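Local coordinates for protein methyltransferase (Streptococcus mutans, PDB 2B78) that probably transfers methyl groups from S-adenosylmethionine, possibly to RNA, though its substrate is not established, at residues Lys13-Val18 with Ile44-Ala49; Val35-Ser40 with Pro64-Leu69; Ile75-Trp80 with Asp105-Val110; Phe118-Trp123 with Val185-Gly190. All blocks are in the same frame, centred on the assembly; numbering follows the deposited sequence.

The four contacts follow the chain through the N-terminal half of the fold. Contacts 1 and 2 interlock: their segments alternate in sequence, their centres lie about 9 Å apart, and both use the five-stranded sheet of the PUA-like region, where strands 34-39 and 45-54 are neighbours. Contact 3, centred about 16 Å from contact 2, joins helix 71-83 to the loop before strand 110-115 and touches contact 2 through Leu69 and Phe107. Contact 4 lies about 19 Å from contact 3 between centres, on strand 118-123 of a second five-stranded sheet, and meets it where Val110 packs on Trp123. The series thus runs from the PUA-like sheet, through this middle sheet, toward the methyltransferase region.

Contact 1. Residues Lys13-Val18 with Ile44-Ala49; sequences KLKRGV and IFLGTA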
loop_
_atom_site.group_PDB
_atom_site.type_symbol
_atom_site.label_atom_id
_atom_site.label_comp_id
_atom_site.label_asym_id
_atom_site.label_seq_id
_atom_site.Cartn_x
_atom_site.Cartn_y
_atom_site.Cartn_z
ATOM N N LYS A 13 -18.571 -3.658 17.578
ATOM C CA LYS A 13 -17.650 -3.768 16.452
ATOM C C LYS A 13 -17.257 -5.223 16.236
ATOM O O LYS A 13 -17.277 -5.715 15.106
ATOM C CB LYS A 13 -16.411 -2.903 16.689
ATOM C CG LYS A 13 -16.707 -1.414 16.598
ATOM C CD LYS A 13 -15.525 -0.551 17.006
ATOM C CE LYS A 13 -14.436 -0.544 15.950
ATOM N NZ LYS A 13 -13.365 0.437 16.288
ATOM N N LEU A 14 -16.910 -5.913 17.318
ATOM C CA LEU A 14 -16.537 -7.320 17.224
ATOM C C LEU A 14 -17.669 -8.113 16.597
ATOM O O LEU A 14 -17.446 -8.891 15.671
ATOM C CB LEU A 14 -16.214 -7.896 18.609
ATOM C CG LEU A 14 -14.837 -7.567 19.182
ATOM C CD1 LEU A 14 -14.749 -8.021 20.638
ATOM C CD2 LEU A 14 -13.767 -8.248 18.328
ATOM N N LYS A 15 -18.887 -7.908 17.089
ATOM C CA LYS A 15 -20.038 -8.626 16.554
ATOM C C LYS A 15 -20.334 -8.263 15.101
ATOM O O LYS A 15 -20.910 -9.061 14.368
ATOM C CB LYS A 15 -21.280 -8.374 17.422
ATOM C CG LYS A 15 -21.161 -8.930 18.839
ATOM C CD LYS A 15 -22.487 -8.901 19.601
ATOM C CE LYS A 15 -22.996 -7.485 19.841
ATOM N NZ LYS A 15 -24.245 -7.471 20.665
ATOM N N ARG A 16 -19.930 -7.066 14.685
ATOM C CA ARG A 16 -20.160 -6.599 13.318
ATOM C C ARG A 16 -19.115 -7.150 12.344
ATOM O O ARG A 16 -19.247 -7.008 11.125
ATOM C CB ARG A 16 -20.120 -5.071 13.284
ATOM C CG ARG A 16 -20.613 -4.435 11.988
ATOM C CD ARG A 16 -20.246 -2.957 11.966
ATOM N NE ARG A 16 -20.467 -2.347 13.270
ATOM C CZ ARG A 16 -19.611 -1.526 13.867
ATOM N NH1 ARG A 16 -18.467 -1.210 13.272
ATOM N NH2 ARG A 16 -19.896 -1.034 15.061
ATOM N N GLY A 17 -18.064 -7.756 12.887
ATOM C CA GLY A 17 -17.028 -8.311 12.033
ATOM C C GLY A 17 -15.756 -7.488 11.944
ATOM O O GLY A 17 -14.909 -7.736 11.084
ATOM N N VAL A 18 -15.603 -6.502 12.820
ATOM C CA VAL A 18 -14.395 -5.684 12.799
ATOM C C VAL A 18 -13.336 -6.494 13.539
ATOM O O VAL A 18 -13.541 -6.895 14.687
ATOM C CB VAL A 18 -14.625 -4.326 13.499
ATOM C CG1 VAL A 18 -13.344 -3.515 13.515
ATOM C CG2 VAL A 18 -15.713 -3.552 12.762
ATOM N N ILE A 44 -20.304 -12.950 28.100
ATOM C CA ILE A 44 -20.522 -13.794 26.932
ATOM C C ILE A 44 -19.247 -13.836 26.092
ATOM O O ILE A 44 -18.592 -12.814 25.895
ATOM C CB ILE A 44 -21.677 -13.269 26.055
ATOM C CG1 ILE A 44 -22.942 -13.095 26.904
ATOM C CG2 ILE A 44 -21.926 -14.226 24.901
ATOM C CD1 ILE A 44 -23.406 -14.353 27.618
ATOM N N PHE A 45 -18.900 -15.024 25.603
ATOM C CA PHE A 45 -17.694 -15.207 24.796
ATOM C C PHE A 45 -17.822 -14.538 23.433
ATOM O O PHE A 45 -18.742 -14.837 22.671
ATOM C CB PHE A 45 -17.418 -16.700 24.612
ATOM C CG PHE A 45 -16.178 -16.995 23.819
ATOM C CD1 PHE A 45 -14.927 -16.614 24.292
ATOM C CD2 PHE A 45 -16.262 -17.659 22.600
ATOM C CE1 PHE A 45 -13.775 -16.889 23.563
ATOM C CE2 PHE A 45 -15.115 -17.941 21.860
ATOM C CZ PHE A 45 -13.867 -17.555 22.343
ATOM N N LEU A 46 -16.889 -13.639 23.122
ATOM C CA LEU A 46 -16.918 -12.925 21.844
ATOM C C LEU A 46 -15.841 -13.389 20.870
ATOM O O LEU A 46 -15.865 -13.023 19.691
ATOM C CB LEU A 46 -16.779 -11.417 22.080
ATOM C CG LEU A 46 -17.884 -10.739 22.903
ATOM C CD1 LEU A 46 -17.482 -9.300 23.198
ATOM C CD2 LEU A 46 -19.208 -10.785 22.144
ATOM N N GLY A 47 -14.879 -14.171 21.349
ATOM C CA GLY A 47 -13.855 -14.662 20.442
ATOM C C GLY A 47 -12.440 -14.731 20.963
ATOM O O GLY A 47 -12.141 -14.302 22.080
ATOM N N THR A 48 -11.563 -15.279 20.127
ATOM C CA THR A 48 -10.147 -15.423 20.444
ATOM C C THR A 48 -9.423 -14.279 19.756
ATOM O O THR A 48 -9.746 -13.944 18.620
ATOM C CB THR A 48 -9.609 -16.774 19.911
ATOM O OG1 THR A 48 -10.324 -17.848 20.535
ATOM C CG2 THR A 48 -8.114 -16.924 20.204
ATOM N N ALA A 49 -8.457 -13.670 20.436
ATOM C CA ALA A 49 -7.718 -12.558 19.850
ATOM C C ALA A 49 -6.294 -12.507 20.376
ATOM O O ALA A 49 -5.938 -13.245 21.292
ATOM C CB ALA A 49 -8.432 -11.245 20.168
HETATM O O HOH W 1 -17.192 -11.982 17.044
#
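Helix 8-16 of the PUA-like domain lies against the start of strand 45-54, and contact 1 is where the last turn of that helix meets a classic beta bulge formed by Leu46 and Gly47 opposite Leu38. Leu14 and Leu46 carry the contact. Methyl CD1 of Leu14 meets CD1 of Leu46 at 4.0 Å, an apolar touch between two branch ends, and the two side chains cross at about a right angle. In both residues the bond from CA to CB is directed at the other segment, and CG lies beside the backbone N and opposite the carbonyl carbon (chi1 -79° in Leu14, -62° in Leu46), a setting that lets the CD1 methyls meet. Lys15 adds a looser margin: its CG comes within 4.3 Å of Leu46 CD2, so its aliphatic stem, rather than its amine, borders the leucine.

No direct hydrogen bond spans the segments. A water instead donates to Leu46 O at 3.1 Å and, weakly, to Leu14 O at 3.4 Å, linking the two backbones beside the leucine pair. The helix ends in a Schellman motif at Gly17, whose phi is positive; Val18 N reaches Lys13 O at 2.9 Å, and Gly17 N reaches Leu14 O at 3.1 Å. Around the pair, Leu14 also packs on Leu38 and Tyr26, and Leu46 on Val6 and Ser40. The cross-contact is therefore mainly dispersive, with polar coupling confined to one water that is held more firmly by the strand carbonyl than by the helix carbonyl.

Contact 2. Residues Val35-Ser40 with Pro64-Leu69; sequences VVQLYS and PKKVSL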
loop_
_atom_site.group_PDB
_atom_site.type_symbol
_atom_site.label_atom_id
_atom_site.label_comp_id
_atom_site.label_asym_id
_atom_site.label_seq_id
_atom_site.Cartn_x
_atom_site.Cartn_y
_atom_site.Cartn_z
ATOM N N VAL A 35 -2.171 -14.135 23.544
ATOM C CA VAL A 35 -3.494 -14.486 23.051
ATOM C C VAL A 35 -4.450 -14.276 24.219
ATOM O O VAL A 35 -4.102 -14.563 25.367
ATOM C CB VAL A 35 -3.544 -15.965 22.604
ATOM C CG1 VAL A 35 -4.957 -16.340 22.185
ATOM C CG2 VAL A 35 -2.577 -16.188 21.448
ATOM N N VAL A 36 -5.636 -13.747 23.944
ATOM C CA VAL A 36 -6.615 -13.526 24.999
ATOM C C VAL A 36 -7.975 -13.962 24.494
ATOM O O VAL A 36 -8.136 -14.273 23.312
ATOM C CB VAL A 36 -6.696 -12.033 25.419
ATOM C CG1 VAL A 36 -5.327 -11.545 25.897
ATOM C CG2 VAL A 36 -7.194 -11.178 24.250
ATOM N N GLN A 37 -8.942 -14.013 25.401
ATOM C CA GLN A 37 -10.300 -14.369 25.038
ATOM C C GLN A 37 -11.128 -13.150 25.381
ATOM O O GLN A 37 -11.094 -12.668 26.514
ATOM C CB GLN A 37 -10.797 -15.564 25.846
ATOM C CG GLN A 37 -9.983 -16.830 25.666
ATOM C CD GLN A 37 -10.640 -18.015 26.344
ATOM O OE1 GLN A 37 -10.996 -17.950 27.526
ATOM N NE2 GLN A 37 -10.810 -19.107 25.600
ATOM N N LEU A 38 -11.856 -12.645 24.395
ATOM C CA LEU A 38 -12.687 -11.464 24.583
ATOM C C LEU A 38 -14.082 -11.831 25.058
ATOM O O LEU A 38 -14.711 -12.735 24.508
ATOM C CB LEU A 38 -12.794 -10.698 23.268
ATOM C CG LEU A 38 -11.452 -10.372 22.612
ATOM C CD1 LEU A 38 -11.687 -9.623 21.314
ATOM C CD2 LEU A 38 -10.605 -9.547 23.572
ATOM N N TYR A 39 -14.558 -11.106 26.068
ATOM C CA TYR A 39 -15.886 -11.319 26.640
ATOM C C TYR A 39 -16.636 -9.989 26.777
ATOM O O TYR A 39 -16.021 -8.942 26.987
ATOM C CB TYR A 39 -15.765 -11.959 28.027
ATOM C CG TYR A 39 -15.547 -13.453 28.012
ATOM C CD1 TYR A 39 -16.624 -14.332 28.113
ATOM C CD2 TYR A 39 -14.265 -13.993 27.890
ATOM C CE1 TYR A 39 -16.428 -15.719 28.097
ATOM C CE2 TYR A 39 -14.061 -15.372 27.869
ATOM C CZ TYR A 39 -15.148 -16.227 27.973
ATOM O OH TYR A 39 -14.955 -17.589 27.950
ATOM N N SER A 40 -17.960 -10.038 26.663
ATOM C CA SER A 40 -18.784 -8.836 26.803
ATOM C C SER A 40 -18.968 -8.570 28.295
ATOM O O SER A 40 -18.433 -9.305 29.128
ATOM C CB SER A 40 -20.156 -9.050 26.165
ATOM O OG SER A 40 -20.886 -10.019 26.891
ATOM N N PRO A 64 -14.162 -15.816 16.205
ATOM C CA PRO A 64 -15.232 -15.649 17.191
ATOM C C PRO A 64 -15.402 -16.921 18.020
ATOM O O PRO A 64 -16.261 -16.997 18.904
ATOM C CB PRO A 64 -16.450 -15.344 16.323
ATOM C CG PRO A 64 -16.174 -16.145 15.094
ATOM C CD PRO A 64 -14.713 -15.863 14.840
ATOM N N LYS A 65 -14.567 -17.915 17.728
ATOM C CA LYS A 65 -14.605 -19.186 18.436
ATOM C C LYS A 65 -13.333 -19.397 19.238
ATOM O O LYS A 65 -12.375 -18.627 19.128
ATOM C CB LYS A 65 -14.760 -20.350 17.448
ATOM C CG LYS A 65 -16.034 -20.311 16.625
ATOM C CD LYS A 65 -16.208 -21.587 15.820
ATOM C CE LYS A 65 -17.509 -21.560 15.032
ATOM N NZ LYS A 65 -17.669 -22.776 14.191
ATOM N N LYS A 66 -13.339 -20.448 20.051
ATOM C CA LYS A 66 -12.186 -20.805 20.860
ATOM C C LYS A 66 -11.255 -21.613 19.967
ATOM O O LYS A 66 -11.575 -22.735 19.567
ATOM C CB LYS A 66 -12.615 -21.658 22.056
ATOM C CG LYS A 66 -11.456 -22.310 22.790
ATOM C CD LYS A 66 -11.946 -23.265 23.873
ATOM C CE LYS A 66 -10.787 -24.031 24.496
ATOM N NZ LYS A 66 -10.087 -24.879 23.490
ATOM N N VAL A 67 -10.107 -21.040 19.645
ATOM C CA VAL A 67 -9.158 -21.728 18.791
ATOM C C VAL A 67 -7.752 -21.467 19.296
ATOM O O VAL A 67 -7.529 -20.563 20.104
ATOM C CB VAL A 67 -9.279 -21.236 17.331
ATOM C CG1 VAL A 67 -10.691 -21.492 16.811
ATOM C CG2 VAL A 67 -8.955 -19.758 17.250
ATOM N N SER A 68 -6.807 -22.279 18.840
ATOM C CA SER A 68 -5.414 -22.115 19.233
ATOM C C SER A 68 -4.635 -21.784 17.971
ATOM O O SER A 68 -4.996 -22.234 16.883
ATOM C CB SER A 68 -4.876 -23.403 19.869
ATOM O OG SER A 68 -5.002 -24.491 18.974
ATOM N N LEU A 69 -3.572 -20.996 18.118
ATOM C CA LEU A 69 -2.750 -20.598 16.978
ATOM C C LEU A 69 -1.603 -21.551 16.676
ATOM O O LEU A 69 -0.439 -21.205 16.881
ATOM C CB LEU A 69 -2.156 -19.203 17.198
ATOM C CG LEU A 69 -3.064 -17.981 17.113
ATOM C CD1 LEU A 69 -2.200 -16.726 17.237
ATOM C CD2 LEU A 69 -3.813 -17.981 15.793
#
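Val35 turns its CG2 methyl to CD1 of Leu69, and the two meet at 4.3 Å, near the outer limit of van der Waals packing. In both residues the bond from CA to CB is directed at the opposing segment. In Val35, CG1 stands opposite the backbone N (chi1 176°), while CG2 makes the nearest approach to the leucine. Farther along, Gln37 reaches Lys66 with its amide end: NE2 lies 4.3 Å from CG of Lys66, so the amide nitrogen borders the lysine's aliphatic stem. The lysine chain is extended as far as CE and bends only at NZ, and its charged end leads away from the strand.

The touching parts run in nearly opposite directions, 174° apart, but no hydrogen bond joins them. The nearest CA atoms confirm the separation, with those of Gln37 and Lys66 7.9 Å apart. The contact thus places the loop after strand 57-63 alongside strand 34-39 without adding it to the PUA-like sheet. Phe127 packs against both Val35 and Leu69, while Lys65 O accepts a hydrogen bond from Thr48 OG1 on the adjoining strand. With loose apolar contact at one end and an amide-to-methylene approach at the other, the two segments meet here through nondirectional contact alone.

Contact 3. Residues Ile75-Trp80 with Asp105-Val110; sequences IKLFQW and DSFGGV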
loop_
_atom_site.group_PDB
_atom_site.type_symbol
_atom_site.label_atom_id
_atom_site.label_comp_id
_atom_site.label_asym_id
_atom_site.label_seq_id
_atom_site.Cartn_x
_atom_site.Cartn_y
_atom_site.Cartn_z
ATOM N N ILE A 75 -2.193 -23.005 8.200
ATOM C CA ILE A 75 -2.312 -23.728 6.929
ATOM C C ILE A 75 -3.721 -23.466 6.376
ATOM O O ILE A 75 -3.894 -23.191 5.181
ATOM C CB ILE A 75 -2.091 -25.258 7.130
ATOM C CG1 ILE A 75 -0.604 -25.523 7.370
ATOM C CG2 ILE A 75 -2.577 -26.039 5.920
ATOM C CD1 ILE A 75 -0.286 -26.939 7.812
ATOM N N LYS A 76 -4.719 -23.525 7.254
ATOM C CA LYS A 76 -6.107 -23.282 6.869
ATOM C C LYS A 76 -6.261 -21.858 6.339
ATOM O O LYS A 76 -6.885 -21.637 5.304
ATOM C CB LYS A 76 -7.040 -23.458 8.071
ATOM C CG LYS A 76 -7.015 -24.846 8.715
ATOM C CD LYS A 76 -7.654 -25.895 7.818
ATOM C CE LYS A 76 -7.802 -27.223 8.550
ATOM N NZ LYS A 76 -8.396 -28.273 7.675
ATOM N N LEU A 77 -5.701 -20.892 7.059
ATOM C CA LEU A 77 -5.791 -19.497 6.637
ATOM C C LEU A 77 -5.173 -19.269 5.263
ATOM O O LEU A 77 -5.752 -18.575 4.424
ATOM C CB LEU A 77 -5.110 -18.574 7.652
ATOM C CG LEU A 77 -5.893 -18.256 8.929
ATOM C CD1 LEU A 77 -5.082 -17.321 9.801
ATOM C CD2 LEU A 77 -7.241 -17.613 8.560
ATOM N N PHE A 78 -3.996 -19.839 5.027
ATOM C CA PHE A 78 -3.342 -19.649 3.737
ATOM C C PHE A 78 -4.027 -20.411 2.608
ATOM O O PHE A 78 -3.991 -19.976 1.460
ATOM C CB PHE A 78 -1.855 -20.018 3.828
ATOM C CG PHE A 78 -1.062 -19.115 4.740
ATOM C CD1 PHE A 78 -1.252 -17.732 4.709
ATOM C CD2 PHE A 78 -0.125 -19.640 5.627
ATOM C CE1 PHE A 78 -0.526 -16.888 5.549
ATOM C CE2 PHE A 78 0.610 -18.806 6.475
ATOM C CZ PHE A 78 0.410 -17.430 6.436
ATOM N N GLN A 79 -4.653 -21.543 2.920
ATOM C CA GLN A 79 -5.357 -22.306 1.887
ATOM C C GLN A 79 -6.521 -21.468 1.375
ATOM O O GLN A 79 -6.820 -21.466 0.181
ATOM C CB GLN A 79 -5.891 -23.633 2.446
ATOM C CG GLN A 79 -4.856 -24.742 2.612
ATOM C CD GLN A 79 -5.426 -25.978 3.321
ATOM O OE1 GLN A 79 -4.888 -27.082 3.204
ATOM N NE2 GLN A 79 -6.510 -25.788 4.067
ATOM N N TRP A 80 -7.173 -20.741 2.279
ATOM C CA TRP A 80 -8.305 -19.903 1.895
ATOM C C TRP A 80 -7.841 -18.687 1.088
ATOM O O TRP A 80 -8.449 -18.328 0.080
ATOM C CB TRP A 80 -9.070 -19.413 3.136
ATOM C CG TRP A 80 -9.989 -20.413 3.777
ATOM C CD1 TRP A 80 -9.779 -21.092 4.945
ATOM C CD2 TRP A 80 -11.284 -20.821 3.302
ATOM N NE1 TRP A 80 -10.862 -21.898 5.228
ATOM C CE2 TRP A 80 -11.797 -21.753 4.237
ATOM C CE3 TRP A 80 -12.057 -20.494 2.179
ATOM C CZ2 TRP A 80 -13.053 -22.355 4.084
ATOM C CZ3 TRP A 80 -13.311 -21.096 2.026
ATOM C CH2 TRP A 80 -13.792 -22.017 2.975
ATOM N N ASP A 105 -7.638 -10.988 4.972
ATOM C CA ASP A 105 -7.559 -12.440 4.852
ATOM C C ASP A 105 -7.668 -13.115 6.209
ATOM O O ASP A 105 -7.171 -14.229 6.424
ATOM C CB ASP A 105 -6.275 -12.849 4.145
ATOM C CG ASP A 105 -6.284 -12.460 2.686
ATOM O OD1 ASP A 105 -7.042 -13.092 1.909
ATOM O OD2 ASP A 105 -5.550 -11.511 2.327
ATOM N N SER A 106 -8.326 -12.407 7.123
ATOM C CA SER A 106 -8.602 -12.874 8.480
ATOM C C SER A 106 -7.474 -13.060 9.478
ATOM O O SER A 106 -7.590 -13.854 10.408
ATOM C CB SER A 106 -9.459 -14.146 8.433
ATOM O OG SER A 106 -10.778 -13.824 8.001
ATOM N N PHE A 107 -6.375 -12.347 9.296
ATOM C CA PHE A 107 -5.311 -12.419 10.281
ATOM C C PHE A 107 -4.492 -11.151 10.209
ATOM O O PHE A 107 -3.521 -11.070 9.460
ATOM C CB PHE A 107 -4.403 -13.631 10.077
ATOM C CG PHE A 107 -3.604 -13.973 11.305
ATOM C CD1 PHE A 107 -4.211 -14.612 12.383
ATOM C CD2 PHE A 107 -2.272 -13.585 11.419
ATOM C CE1 PHE A 107 -3.504 -14.856 13.561
ATOM C CE2 PHE A 107 -1.556 -13.822 12.592
ATOM C CZ PHE A 107 -2.174 -14.458 13.663
ATOM N N GLY A 108 -4.892 -10.151 10.985
ATOM C CA GLY A 108 -4.169 -8.892 10.980
ATOM C C GLY A 108 -2.744 -9.025 11.480
ATOM O O GLY A 108 -2.423 -9.964 12.208
ATOM N N GLY A 109 -1.882 -8.094 11.074
ATOM C CA GLY A 109 -0.496 -8.123 11.510
ATOM C C GLY A 109 0.481 -8.724 10.511
ATOM O O GLY A 109 1.698 -8.572 10.648
ATOM N N VAL A 110 -0.052 -9.391 9.493
ATOM C CA VAL A 110 0.794 -10.039 8.495
ATOM C C VAL A 110 0.369 -9.806 7.055
ATOM O O VAL A 110 -0.818 -9.888 6.732
ATOM C CB VAL A 110 0.809 -11.572 8.714
ATOM C CG1 VAL A 110 1.682 -12.242 7.658
ATOM C CG2 VAL A 110 1.297 -11.904 10.119
HETATM O O HOH W 2 -7.547 -16.789 5.436
#
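With chi1 at -78° and chi2 at -179°, Leu77 carries CG beside its backbone N and extends both methyls across to the loop 105-110. Phe107 has the other first torsion: the backbone places its CB beside the leucine, and chi1 (-161°, CG opposite its own N) swings the ring so that CD1 also meets the methyl. Methyl CD1 of Leu77 lies 3.8 Å from CB of Phe107 and 3.8 Å from CD1 of the same residue. The two side chains cross at about a right angle, and the methyl meets the ring obliquely. The second branch serves a different part of the loop: Leu77 CD2 is 4.0 Å from Asp105 O and 4.1 Å from Ser106 CB.

This fork joins helix 71-83 to the connection between strands 96-101 and 110-115, where residues Phe107 to Val110 form a type II beta turn. Phe74, one helical turn before Leu77, meets the Phe107 ring edge-to-face. Beside the apolar contact, a water donates to Leu77 O at 2.7 Å and to Asp105 O at 2.8 Å, bridging helix and loop backbones. The carboxylate of Asp105 has partners of its own: OD2 accepts from Asn101 N and forms a salt bridge with Arg85.

Contact 4. Residues Phe118-Trp123 with Val185-Gly190; sequences FVLFSW and VFLNDG
Apolar contacts bring Leu187 against two residues of strand 118-123. Its CD1 methyl lies 3.7 Å from CB of Phe118, so it is the base of the phenylalanine side chain that is touched; the ring end leads away. Its other methyl, CD2, meets CD2 of Leu120 at 4.2 Å. The leucines present these methyls through different first torsions: Leu187 has CG opposite its carbonyl carbon (chi1 -64°), whereas Leu120 has CG opposite its backbone N (chi1 -178°). Phe118 and Leu120 both direct CB toward the loop, while the CB of the intervening Val119 points away, as expected of successive residues in an extended strand.

Strand 118-123 lies inside a mixed five-stranded sheet, between strands 110-115 and 148-153, and the contact fastens to it the loop leading from strand 181-185 toward helix 200-210. Tyr115 and Tyr150 on those neighbouring strands touch Leu187 and Leu120, respectively, extending the buried apolar patch.

Contacts with backbone oxygens are less intimate. CD1 of Leu120 comes within 4.1 Å of Leu187 O, and CD1 of Leu187 is 4.5 Å from Val119 O. No hydrogen bond joins the segments, but Leu187 O accepts one from Lys152 NZ on the adjacent strand. Farther along the loop, Asp189 forms a salt bridge with Arg246, a residue that binds S-adenosylhomocysteine in a structure of this protein, although the ligand is absent from this chain; the Leu187 side chain is about 11 Å from that of Arg246.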
loop_
_atom_site.group_PDB
_atom_site.type_symbol
_atom_site.label_atom_id
_atom_site.label_comp_id
_atom_site.label_asym_id
_atom_site.label_seq_id
_atom_site.Cartn_x
_atom_site.Cartn_y
_atom_site.Cartn_z
ATOM N N PHE A 118 9.969 -15.238 -5.884
ATOM C CA PHE A 118 10.236 -15.036 -4.466
ATOM C C PHE A 118 9.060 -14.406 -3.728
ATOM O O PHE A 118 8.222 -13.729 -4.329
ATOM C CB PHE A 118 11.478 -14.151 -4.312
ATOM C CG PHE A 118 12.729 -14.768 -4.872
ATOM C CD1 PHE A 118 13.529 -15.591 -4.084
ATOM C CD2 PHE A 118 13.086 -14.558 -6.203
ATOM C CE1 PHE A 118 14.668 -16.198 -4.618
ATOM C CE2 PHE A 118 14.221 -15.161 -6.742
ATOM C CZ PHE A 118 15.010 -15.981 -5.945
ATOM N N VAL A 119 8.992 -14.643 -2.423
ATOM C CA VAL A 119 7.924 -14.077 -1.616
ATOM C C VAL A 119 8.496 -13.123 -0.587
ATOM O O VAL A 119 9.676 -13.215 -0.222
ATOM C CB VAL A 119 7.102 -15.167 -0.899
ATOM C CG1 VAL A 119 6.370 -15.991 -1.924
ATOM C CG2 VAL A 119 8.004 -16.055 -0.052
ATOM N N LEU A 120 7.657 -12.198 -0.131
ATOM C CA LEU A 120 8.066 -11.214 0.856
ATOM C C LEU A 120 7.055 -11.132 1.997
ATOM O O LEU A 120 5.909 -10.732 1.798
ATOM C CB LEU A 120 8.221 -9.838 0.199
ATOM C CG LEU A 120 8.688 -8.720 1.140
ATOM C CD1 LEU A 120 10.124 -8.996 1.593
ATOM C CD2 LEU A 120 8.599 -7.375 0.430
ATOM N N PHE A 121 7.501 -11.527 3.187
ATOM C CA PHE A 121 6.694 -11.504 4.399
ATOM C C PHE A 121 6.924 -10.168 5.086
ATOM O O PHE A 121 8.051 -9.658 5.097
ATOM C CB PHE A 121 7.154 -12.595 5.370
ATOM C CG PHE A 121 6.720 -13.982 5.004
ATOM C CD1 PHE A 121 5.636 -14.572 5.639
ATOM C CD2 PHE A 121 7.407 -14.712 4.037
ATOM C CE1 PHE A 121 5.245 -15.869 5.318
ATOM C CE2 PHE A 121 7.018 -16.011 3.713
ATOM C CZ PHE A 121 5.938 -16.586 4.353
ATOM N N SER A 122 5.869 -9.610 5.669
ATOM C CA SER A 122 5.988 -8.360 6.400
ATOM C C SER A 122 5.313 -8.533 7.748
ATOM O O SER A 122 4.140 -8.925 7.834
ATOM C CB SER A 122 5.356 -7.201 5.627
ATOM O OG SER A 122 6.130 -6.893 4.480
ATOM N N TRP A 123 6.071 -8.263 8.805
ATOM C CA TRP A 123 5.568 -8.386 10.172
ATOM C C TRP A 123 5.277 -6.992 10.743
ATOM O O TRP A 123 6.192 -6.178 10.907
ATOM C CB TRP A 123 6.608 -9.100 11.041
ATOM C CG TRP A 123 7.182 -10.339 10.410
ATOM C CD1 TRP A 123 8.464 -10.515 9.975
ATOM C CD2 TRP A 123 6.485 -11.557 10.103
ATOM N NE1 TRP A 123 8.610 -11.762 9.415
ATOM C CE2 TRP A 123 7.413 -12.424 9.484
ATOM C CE3 TRP A 123 5.169 -12.000 10.296
ATOM C CZ2 TRP A 123 7.065 -13.707 9.046
ATOM C CZ3 TRP A 123 4.824 -13.275 9.861
ATOM C CH2 TRP A 123 5.770 -14.115 9.246
ATOM N N VAL A 185 12.611 -4.244 -9.279
ATOM C CA VAL A 185 12.377 -4.315 -7.842
ATOM C C VAL A 185 13.565 -4.909 -7.092
ATOM O O VAL A 185 14.494 -5.468 -7.693
ATOM C CB VAL A 185 11.105 -5.151 -7.509
ATOM C CG1 VAL A 185 9.883 -4.552 -8.211
ATOM C CG2 VAL A 185 11.297 -6.601 -7.924
ATOM N N PHE A 186 13.515 -4.787 -5.772
ATOM C CA PHE A 186 14.566 -5.290 -4.895
ATOM C C PHE A 186 13.889 -5.724 -3.598
ATOM O O PHE A 186 13.012 -5.023 -3.095
ATOM C CB PHE A 186 15.626 -4.193 -4.665
ATOM C CG PHE A 186 15.061 -2.803 -4.454
ATOM C CD1 PHE A 186 14.780 -2.330 -3.170
ATOM C CD2 PHE A 186 14.834 -1.963 -5.538
ATOM C CE1 PHE A 186 14.281 -1.034 -2.974
ATOM C CE2 PHE A 186 14.335 -0.666 -5.357
ATOM C CZ PHE A 186 14.060 -0.201 -4.074
ATOM N N LEU A 187 14.292 -6.875 -3.057
ATOM C CA LEU A 187 13.655 -7.416 -1.863
ATOM C C LEU A 187 14.411 -7.339 -0.551
ATOM O O LEU A 187 13.840 -7.648 0.500
ATOM C CB LEU A 187 13.271 -8.884 -2.096
ATOM C CG LEU A 187 12.235 -9.171 -3.176
ATOM C CD1 LEU A 187 11.884 -10.652 -3.148
ATOM C CD2 LEU A 187 10.996 -8.313 -2.932
ATOM N N ASN A 188 15.674 -6.926 -0.580
ATOM C CA ASN A 188 16.420 -6.884 0.668
ATOM C C ASN A 188 17.171 -5.577 0.900
ATOM O O ASN A 188 18.275 -5.564 1.449
ATOM C CB ASN A 188 17.370 -8.080 0.720
ATOM C CG ASN A 188 17.865 -8.364 2.118
ATOM O OD1 ASN A 188 17.098 -8.303 3.082
ATOM N ND2 ASN A 188 19.150 -8.685 2.242
ATOM N N ASP A 189 16.557 -4.472 0.495
ATOM C CA ASP A 189 17.161 -3.156 0.669
ATOM C C ASP A 189 16.168 -2.182 1.310
ATOM O O ASP A 189 15.427 -1.478 0.618
ATOM C CB ASP A 189 17.647 -2.632 -0.686
ATOM C CG ASP A 189 18.142 -1.200 -0.619
ATOM O OD1 ASP A 189 18.499 -0.736 0.488
ATOM O OD2 ASP A 189 18.182 -0.543 -1.682
ATOM N N GLY A 190 16.149 -2.158 2.642
ATOM C CA GLY A 190 15.247 -1.268 3.353
ATOM C C GLY A 190 13.839 -1.821 3.455
ATOM O O GLY A 190 13.609 -2.998 3.182
#